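Local coordinates for protein YghZ aldo-keto reductase (PDB 3N6Q) that is a TIM-barrel aldo-keto reductase that probably reduces carbonyl compounds with a nicotinamide cofactor, at residues L28-W33 against R46-K51; L55-F60 against E310-L315; V298-G301 against E306-E309. All blocks are in the same frame, centred on the assembly; numbering follows the deposited sequence. Where two conformers were deposited one is given.

Contact 1. Residues L28-W33 against R46-K51; sequences LSLGLW and RAILRK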
loop_
_atom_site.group_PDB
_atom_site.type_symbol
_atom_site.label_atom_id
_atom_site.label_comp_id
_atom_site.label_asym_id
_atom_site.label_seq_id
_atom_site.Cartn_x
_atom_site.Cartn_y
_atom_site.Cartn_z
ATOM N N LEU B 28 -12.625 -32.290 -5.148
ATOM C CA LEU B 28 -11.947 -32.474 -6.433
ATOM C C LEU B 28 -11.853 -31.079 -7.100
ATOM O O LEU B 28 -12.857 -30.353 -7.144
ATOM C CB LEU B 28 -12.732 -33.433 -7.374
ATOM C CG LEU B 28 -12.760 -34.890 -6.822
ATOM C CD1 LEU B 28 -13.968 -35.033 -5.818
ATOM C CD2 LEU B 28 -12.927 -35.798 -7.970
ATOM N N SER B 29 -10.643 -30.711 -7.507
ATOM C CA SER B 29 -10.415 -29.429 -8.246
ATOM C C SER B 29 -10.055 -29.730 -9.663
ATOM O O SER B 29 -9.536 -30.821 -9.965
ATOM C CB SER B 29 -9.269 -28.669 -7.598
ATOM O OG SER B 29 -9.680 -28.348 -6.285
ATOM N N LEU B 30 -10.216 -28.741 -10.561
ATOM C CA LEU B 30 -9.827 -28.957 -11.944
ATOM C C LEU B 30 -8.450 -28.305 -12.236
ATOM O O LEU B 30 -8.260 -27.122 -11.969
ATOM C CB LEU B 30 -10.886 -28.349 -12.874
ATOM C CG LEU B 30 -10.514 -28.586 -14.366
ATOM C CD1 LEU B 30 -10.680 -30.066 -14.862
ATOM C CD2 LEU B 30 -11.346 -27.645 -15.291
ATOM N N GLY B 31 -7.515 -29.081 -12.762
ATOM C CA GLY B 31 -6.171 -28.536 -13.147
ATOM C C GLY B 31 -6.111 -28.354 -14.664
ATOM O O GLY B 31 -6.721 -29.108 -15.392
ATOM N N LEU B 32 -5.400 -27.328 -15.113
ATOM C CA LEU B 32 -5.344 -26.971 -16.539
ATOM C C LEU B 32 -3.966 -27.172 -17.082
ATOM O O LEU B 32 -3.577 -26.603 -18.118
ATOM C CB LEU B 32 -5.829 -25.525 -16.744
ATOM C CG LEU B 32 -7.353 -25.306 -16.633
ATOM C CD1 LEU B 32 -7.836 -25.292 -15.171
ATOM C CD2 LEU B 32 -7.771 -23.988 -17.285
ATOM N N TRP B 33 -3.251 -28.121 -16.491
ATOM C CA TRP B 33 -1.910 -28.464 -16.971
ATOM C C TRP B 33 -1.885 -28.878 -18.444
ATOM O O TRP B 33 -1.137 -28.287 -19.245
ATOM C CB TRP B 33 -1.341 -29.566 -16.074
ATOM C CG TRP B 33 0.054 -30.006 -16.457
ATOM C CD1 TRP B 33 1.053 -29.264 -17.055
ATOM C CD2 TRP B 33 0.600 -31.292 -16.204
ATOM N NE1 TRP B 33 2.176 -30.029 -17.178
ATOM C CE2 TRP B 33 1.928 -31.275 -16.648
ATOM C CE3 TRP B 33 0.092 -32.465 -15.587
ATOM C CZ2 TRP B 33 2.762 -32.394 -16.533
ATOM C CZ3 TRP B 33 0.908 -33.598 -15.520
ATOM C CH2 TRP B 33 2.234 -33.541 -15.961
ATOM N N ARG B 46 -14.390 -25.370 -23.331
ATOM C CA ARG B 46 -15.553 -24.739 -22.774
ATOM C C ARG B 46 -16.425 -25.788 -22.089
ATOM O O ARG B 46 -16.990 -25.528 -21.027
ATOM C CB ARG B 46 -16.407 -24.079 -23.908
ATOM C CG ARG B 46 -17.692 -23.484 -23.349
ATOM C CD ARG B 46 -18.632 -22.982 -24.487
ATOM N NE ARG B 46 -17.881 -22.337 -25.555
ATOM C CZ ARG B 46 -17.487 -21.075 -25.528
ATOM N NH1 ARG B 46 -17.746 -20.307 -24.459
ATOM N NH2 ARG B 46 -16.834 -20.592 -26.591
ATOM N N ALA B 47 -16.547 -26.938 -22.722
ATOM C CA ALA B 47 -17.413 -28.027 -22.203
ATOM C C ALA B 47 -16.881 -28.542 -20.856
ATOM O O ALA B 47 -17.693 -28.792 -19.896
ATOM C CB ALA B 47 -17.479 -29.144 -23.192
ATOM N N ILE B 48 -15.553 -28.708 -20.788
ATOM C CA ILE B 48 -14.867 -29.044 -19.535
ATOM C C ILE B 48 -15.122 -28.048 -18.400
ATOM O O ILE B 48 -15.490 -28.461 -17.270
ATOM C CB ILE B 48 -13.358 -29.368 -19.712
ATOM C CG1 ILE B 48 -13.114 -30.501 -20.754
ATOM C CG2 ILE B 48 -12.747 -29.665 -18.298
ATOM C CD1 ILE B 48 -11.722 -30.541 -21.408
ATOM N N LEU B 49 -14.906 -26.733 -18.610
ATOM C CA LEU B 49 -15.135 -25.776 -17.516
ATOM C C LEU B 49 -16.562 -25.751 -17.062
ATOM O O LEU B 49 -16.873 -25.532 -15.845
ATOM C CB LEU B 49 -14.697 -24.332 -17.904
ATOM C CG LEU B 49 -13.207 -24.235 -18.307
ATOM C CD1 LEU B 49 -12.835 -22.761 -18.665
ATOM C CD2 LEU B 49 -12.294 -24.649 -17.127
ATOM N N ARG B 50 -17.472 -25.790 -18.043
ATOM C CA ARG B 50 -18.876 -25.675 -17.681
ATOM C C ARG B 50 -19.323 -26.885 -16.865
ATOM O O ARG B 50 -20.064 -26.748 -15.919
ATOM C CB ARG B 50 -19.766 -25.613 -18.934
ATOM C CG ARG B 50 -19.657 -24.258 -19.657
ATOM C CD ARG B 50 -20.653 -24.270 -20.837
ATOM N NE ARG B 50 -20.756 -22.957 -21.494
ATOM C CZ ARG B 50 -21.684 -22.659 -22.407
ATOM N NH1 ARG B 50 -22.570 -23.588 -22.784
ATOM N NH2 ARG B 50 -21.696 -21.449 -22.986
ATOM N N LYS B 51 -18.883 -28.043 -17.295
ATOM C CA LYS B 51 -19.198 -29.265 -16.560
ATOM C C LYS B 51 -18.593 -29.231 -15.164
ATOM O O LYS B 51 -19.316 -29.509 -14.161
ATOM C CB LYS B 51 -18.741 -30.508 -17.342
ATOM C CG LYS B 51 -18.908 -31.869 -16.578
ATOM C CD LYS B 51 -20.417 -32.129 -16.307
ATOM C CE LYS B 51 -21.154 -32.364 -17.616
ATOM N NZ LYS B 51 -22.558 -32.861 -17.417
#
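Leu30 meets Ile48 and Leu49 where the barrel strand 24-31 lies beneath helix 42-54, the strand and helix that open the first beta-alpha-beta unit of this TIM barrel. The contact is wholly apolar and carried by methyl groups. Leu30 CD2 does most of the touching: it reaches Leu49 CD2 at 3.6 Å and Ile48 CG2 at 3.9 Å. The other branch is almost as near the isoleucine, with Leu30 CD1 4.0 Å from Ile48 CG2, so that one methyl of Ile48 rests against both prongs of the leucine fork. The strand side chain meets each of the two helix side chains at about a right angle, end methyls first.

The torsions explain which branches are used. At Leu30, chi1 of -179° swings CG as far as possible from the backbone nitrogen and sends the fork out from the strand to the helix. Leu49 starts out from CA less directly; with CD1 in the extended position (chi2 -179°), its other branch, CD2, turns to Leu30. Leu32 CD2, just past the strand, stays 4.6 Å from Leu49 CD2, a little beyond contact.

A second shell closes round the three touching residues, all buried. Phe60 of strand 59-61 touches both Leu30 and Leu49, Leu308 of helix 305-312 touches Leu30 and Ile48, and Phe77 and Leu80 of helix 72-84 cover Leu49. On the outer side of helix 42-54 the character turns ionic: Arg46 and Arg50 both form salt bridges to Asp84. Successive turns put these two arginines side by side, and Arg46 CD lies 3.5 Å above the plane of the Arg50 guanidinium, displaced toward its rim.

Contact 2. Residues L55-F60 against E310-L315; sequences LGITHF and ENVQAL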
loop_
_atom_site.group_PDB
_atom_site.type_symbol
_atom_site.label_atom_id
_atom_site.label_comp_id
_atom_site.label_asym_id
_atom_site.label_seq_id
_atom_site.Cartn_x
_atom_site.Cartn_y
_atom_site.Cartn_z
ATOM N N LEU B 55 -20.777 -29.277 -11.660
ATOM C CA LEU B 55 -20.550 -30.328 -10.610
ATOM C C LEU B 55 -20.123 -29.794 -9.251
ATOM O O LEU B 55 -19.933 -30.582 -8.309
ATOM C CB LEU B 55 -19.553 -31.392 -11.083
ATOM C CG LEU B 55 -19.916 -32.269 -12.265
ATOM C CD1 LEU B 55 -18.659 -32.927 -12.777
ATOM C CD2 LEU B 55 -21.043 -33.346 -11.896
ATOM N N GLY B 56 -20.060 -28.463 -9.096
ATOM C CA GLY B 56 -19.620 -27.857 -7.838
ATOM C C GLY B 56 -18.112 -27.663 -7.748
ATOM O O GLY B 56 -17.588 -27.295 -6.705
ATOM N N ILE B 57 -17.388 -27.997 -8.795
ATOM C CA ILE B 57 -15.932 -27.751 -8.752
ATOM C C ILE B 57 -15.702 -26.248 -8.953
ATOM O O ILE B 57 -15.941 -25.722 -10.032
ATOM C CB ILE B 57 -15.221 -28.562 -9.789
ATOM C CG1 ILE B 57 -15.460 -30.066 -9.505
ATOM C CG2 ILE B 57 -13.714 -28.212 -9.800
ATOM C CD1 ILE B 57 -14.826 -30.912 -10.517
ATOM N N THR B 58 -15.247 -25.590 -7.907
ATOM C CA THR B 58 -15.143 -24.133 -7.874
ATOM C C THR B 58 -13.661 -23.714 -7.959
ATOM O O THR B 58 -13.364 -22.478 -8.014
ATOM C CB THR B 58 -15.675 -23.584 -6.584
ATOM O OG1 THR B 58 -15.042 -24.310 -5.512
ATOM C CG2 THR B 58 -17.211 -23.742 -6.472
ATOM N N HIS B 59 -12.749 -24.691 -8.028
ATOM C CA HIS B 59 -11.286 -24.358 -7.989
ATOM C C HIS B 59 -10.634 -24.866 -9.279
ATOM O O HIS B 59 -10.774 -26.051 -9.693
ATOM C CB HIS B 59 -10.556 -24.977 -6.735
ATOM C CG HIS B 59 -9.068 -24.725 -6.714
ATOM N ND1 HIS B 59 -8.517 -23.527 -7.160
ATOM C CD2 HIS B 59 -8.021 -25.504 -6.323
ATOM C CE1 HIS B 59 -7.184 -23.598 -7.068
ATOM N NE2 HIS B 59 -6.858 -24.769 -6.523
ATOM N N PHE B 60 -10.073 -23.880 -10.006
ATOM C CA PHE B 60 -9.452 -24.015 -11.314
ATOM C C PHE B 60 -7.992 -23.635 -11.090
ATOM O O PHE B 60 -7.667 -22.507 -10.701
ATOM C CB PHE B 60 -10.144 -23.055 -12.292
ATOM C CG PHE B 60 -11.567 -23.444 -12.554
ATOM C CD1 PHE B 60 -11.823 -24.439 -13.443
ATOM C CD2 PHE B 60 -12.546 -23.130 -11.638
ATOM C CE1 PHE B 60 -13.106 -24.956 -13.599
ATOM C CE2 PHE B 60 -13.838 -23.667 -11.761
ATOM C CZ PHE B 60 -14.104 -24.554 -12.767
ATOM N N GLU B 310 -17.320 -39.035 -13.913
ATOM C CA GLU B 310 -16.905 -40.323 -13.382
ATOM C C GLU B 310 -16.063 -40.104 -12.132
ATOM O O GLU B 310 -16.242 -40.760 -11.086
ATOM C CB GLU B 310 -16.094 -41.063 -14.440
ATOM C CG GLU B 310 -15.918 -42.574 -14.212
ATOM C CD GLU B 310 -14.661 -42.949 -13.383
ATOM O OE1 GLU B 310 -14.171 -42.119 -12.569
ATOM O OE2 GLU B 310 -14.169 -44.094 -13.546
ATOM N N ASN B 311 -15.166 -39.130 -12.192
ATOM C CA ASN B 311 -14.207 -38.955 -11.031
ATOM C C ASN B 311 -14.874 -38.478 -9.718
ATOM O O ASN B 311 -14.522 -38.902 -8.596
ATOM C CB ASN B 311 -13.101 -37.985 -11.444
ATOM C CG ASN B 311 -12.052 -38.615 -12.360
ATOM O OD1 ASN B 311 -11.228 -37.887 -12.913
ATOM N ND2 ASN B 311 -12.137 -39.920 -12.615
ATOM N N VAL B 312 -15.876 -37.625 -9.834
ATOM C CA VAL B 312 -16.478 -37.026 -8.647
ATOM C C VAL B 312 -17.240 -38.090 -7.864
ATOM O O VAL B 312 -17.520 -37.897 -6.680
ATOM C CB VAL B 312 -17.448 -35.865 -8.931
ATOM C CG1 VAL B 312 -16.684 -34.585 -9.466
ATOM C CG2 VAL B 312 -18.594 -36.297 -9.859
ATOM N N GLN B 313 -17.596 -39.174 -8.536
ATOM C CA GLN B 313 -18.266 -40.312 -7.859
ATOM C C GLN B 313 -17.363 -41.073 -6.912
ATOM O O GLN B 313 -17.843 -41.885 -6.084
ATOM C CB GLN B 313 -18.877 -41.278 -8.881
ATOM C CG GLN B 313 -20.070 -40.646 -9.606
ATOM C CD GLN B 313 -20.706 -41.647 -10.533
ATOM O OE1 GLN B 313 -21.167 -42.707 -10.087
ATOM N NE2 GLN B 313 -20.611 -41.397 -11.840
ATOM N N ALA B 314 -16.076 -40.745 -6.939
ATOM C CA ALA B 314 -15.170 -41.252 -5.860
ATOM C C ALA B 314 -15.717 -40.860 -4.475
ATOM O O ALA B 314 -15.512 -41.588 -3.460
ATOM C CB ALA B 314 -13.738 -40.737 -6.055
ATOM N N LEU B 315 -16.402 -39.717 -4.399
ATOM C CA LEU B 315 -16.924 -39.276 -3.126
ATOM C C LEU B 315 -17.971 -40.248 -2.520
ATOM O O LEU B 315 -18.324 -40.103 -1.352
ATOM C CB LEU B 315 -17.501 -37.840 -3.189
ATOM C CG LEU B 315 -16.455 -36.779 -3.638
ATOM C CD1 LEU B 315 -17.206 -35.445 -3.921
ATOM C CD2 LEU B 315 -15.411 -36.643 -2.472
#
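The shortest polar bond is Ala314 N to Asn311 O, 2.9 Å, in the turn that holds Val312 up against Leu55 and Ile57. Leu315 N follows with a bond to Val312 O at 3.1 Å as the chain winds into the 3-10 segment 313-315. Beside Val312, Asn311 ND2 donates to Glu310 OE1 at 3.0 Å; the bond is bent, 139° at the hydrogen, and comes in from above the carboxylate plane. The amide's other end, OD1, is bonded too, outside the two segments.

Across the contact the meeting is apolar. Val312 CG1 lies 4.2 Å from Leu55 CD1 and also 4.2 Å from Ile57 CD1, where the two longer side chains present their end methyls. Ile57 gets there because its chain is stretched out, chi2 178°. Between them Gly56 makes the sharp change of direction: its positive phi (88°) closes the Schellman motif that ends helix 42-54, and the chain then leads on to barrel strand 59-61. Met13 of the N-terminal region touches both Ile57 and Val312.

Val312 was modelled in two conformers, and the distances belong to one of them. Two methyl contacts at van der Waals range, with no polar link, join helix 305-312 to the turn after helix 42-54; dispersion and the exclusion of water are what they can contribute.

Contact 3. Residues V298-G301 against E306-E309; sequences VLIG and EQLE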
loop_
_atom_site.group_PDB
_atom_site.type_symbol
_atom_site.label_atom_id
_atom_site.label_comp_id
_atom_site.label_asym_id
_atom_site.label_seq_id
_atom_site.Cartn_x
_atom_site.Cartn_y
_atom_site.Cartn_z
ATOM N N VAL B 298 -8.024 -33.039 -4.535
ATOM C CA VAL B 298 -7.200 -33.733 -5.508
ATOM C C VAL B 298 -7.402 -33.027 -6.838
ATOM O O VAL B 298 -8.488 -32.616 -7.173
ATOM C CB VAL B 298 -7.576 -35.227 -5.612
ATOM C CG1 VAL B 298 -7.333 -35.914 -4.224
ATOM C CG2 VAL B 298 -9.055 -35.397 -5.988
ATOM N N LEU B 299 -6.305 -32.793 -7.514
ATOM C CA LEU B 299 -6.339 -32.071 -8.801
ATOM C C LEU B 299 -6.527 -32.981 -9.963
ATOM O O LEU B 299 -5.651 -33.754 -10.329
ATOM C CB LEU B 299 -5.026 -31.321 -8.997
ATOM C CG LEU B 299 -5.058 -29.927 -8.454
ATOM C CD1 LEU B 299 -3.552 -29.474 -8.267
ATOM C CD2 LEU B 299 -5.853 -28.999 -9.428
ATOM N N ILE B 300 -7.688 -32.883 -10.594
ATOM C CA ILE B 300 -8.036 -33.745 -11.694
ATOM C C ILE B 300 -7.760 -32.993 -12.996
ATOM O O ILE B 300 -8.265 -31.885 -13.180
ATOM C CB ILE B 300 -9.548 -34.042 -11.691
ATOM C CG1 ILE B 300 -9.904 -34.728 -10.372
ATOM C CG2 ILE B 300 -9.875 -34.946 -12.901
ATOM C CD1 ILE B 300 -8.986 -35.874 -10.169
ATOM N N GLY B 301 -7.031 -33.632 -13.899
ATOM C CA GLY B 301 -6.698 -32.990 -15.171
ATOM C C GLY B 301 -7.502 -33.520 -16.331
ATOM O O GLY B 301 -6.948 -34.209 -17.200
ATOM N N GLU B 306 -16.991 -36.041 -19.495
ATOM C CA GLU B 306 -17.409 -37.319 -18.903
ATOM C C GLU B 306 -16.465 -37.756 -17.799
ATOM O O GLU B 306 -16.877 -38.441 -16.854
ATOM C CB GLU B 306 -17.407 -38.431 -19.972
ATOM C CG GLU B 306 -18.533 -38.343 -20.995
ATOM C CD GLU B 306 -18.393 -37.176 -21.983
ATOM O OE1 GLU B 306 -17.267 -36.639 -22.192
ATOM O OE2 GLU B 306 -19.451 -36.757 -22.528
ATOM N N GLN B 307 -15.175 -37.466 -17.985
ATOM C CA GLN B 307 -14.193 -37.860 -17.004
ATOM C C GLN B 307 -14.515 -37.237 -15.665
ATOM O O GLN B 307 -14.354 -37.892 -14.629
ATOM C CB GLN B 307 -12.753 -37.471 -17.395
ATOM C CG GLN B 307 -11.773 -38.066 -16.358
ATOM C CD GLN B 307 -10.310 -37.628 -16.510
ATOM O OE1 GLN B 307 -9.876 -37.253 -17.604
ATOM N NE2 GLN B 307 -9.521 -37.758 -15.414
ATOM N N LEU B 308 -14.975 -35.976 -15.673
ATOM C CA LEU B 308 -15.302 -35.293 -14.424
ATOM C C LEU B 308 -16.486 -35.987 -13.754
ATOM O O LEU B 308 -16.450 -36.245 -12.560
ATOM C CB LEU B 308 -15.630 -33.816 -14.643
ATOM C CG LEU B 308 -14.435 -32.999 -15.164
ATOM C CD1 LEU B 308 -14.945 -31.577 -15.511
ATOM C CD2 LEU B 308 -13.355 -32.964 -14.038
ATOM N N GLU B 309 -17.525 -36.291 -14.536
ATOM C CA GLU B 309 -18.687 -36.985 -13.981
ATOM C C GLU B 309 -18.228 -38.296 -13.296
ATOM O O GLU B 309 -18.649 -38.604 -12.209
ATOM C CB GLU B 309 -19.739 -37.238 -15.072
ATOM C CG GLU B 309 -20.167 -35.943 -15.790
ATOM C CD GLU B 309 -21.248 -36.135 -16.897
ATOM O OE1 GLU B 309 -22.330 -35.519 -16.761
ATOM O OE2 GLU B 309 -21.023 -36.867 -17.902
#
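The side-chain amide of Gln307 is the flat group that meets Ile300. Ile300 CG2 stands above the amide plane but off the rim beside the nitrogen, 3.8 Å from Gln307 NE2, touching that atom without lying over the face. NE2 has its true polar partner one turn further along the helix, in Asn311 OD1, which fixes how the amide is rotated and leaves the Ile300 contact as plain van der Waals packing. At the other end of the amide, Gln307 OE1 is 4.2 Å from Gly301 O, just past the strand; both are acceptors, so this is mere proximity.

Gln307 reaches this far because it is extended: CG points directly away from the backbone nitrogen (chi1 -174°) and the chain runs straight on. The same methyl of Ile300 serves a second neighbour, with Ile300 CG2 4.2 Å from Leu308 CD2. Here the two side chains run past each other in opposite directions, each from its own backbone.

Strand 297-300 and helix 305-312 are the last strand of the barrel and the helix that follows it across a tight connection. Strand 297-300 pairs in parallel with both 24-31 and 218-221, closing the barrel. Leu286 of helix 281-289 packs against Ile300, while Leu308 spreads over Lys51 and Ala52 of helix 42-54.

How the contacts relate
From the N terminus, contact 1 closes first, folding helix 42-54 back over strand 24-31 after a ten-residue connection. Contact 2 opens just beyond that helix and closes only some 250 residues later, once most of the barrel has been built. Contact 3, a short return, lies within that span. Contacts 2 and 3 share helix 305-312, where Leu55 CD1 reaches Leu308 CB at 3.7 Å. Between contacts 1 and 3, Lys51 NZ and Glu309 OE1 form a 2.7 Å salt bridge from helix to helix, and strand 24-31 pairs with 297-300 on one side and 59-61 on the other. Together they join the beginning and end of the barrel.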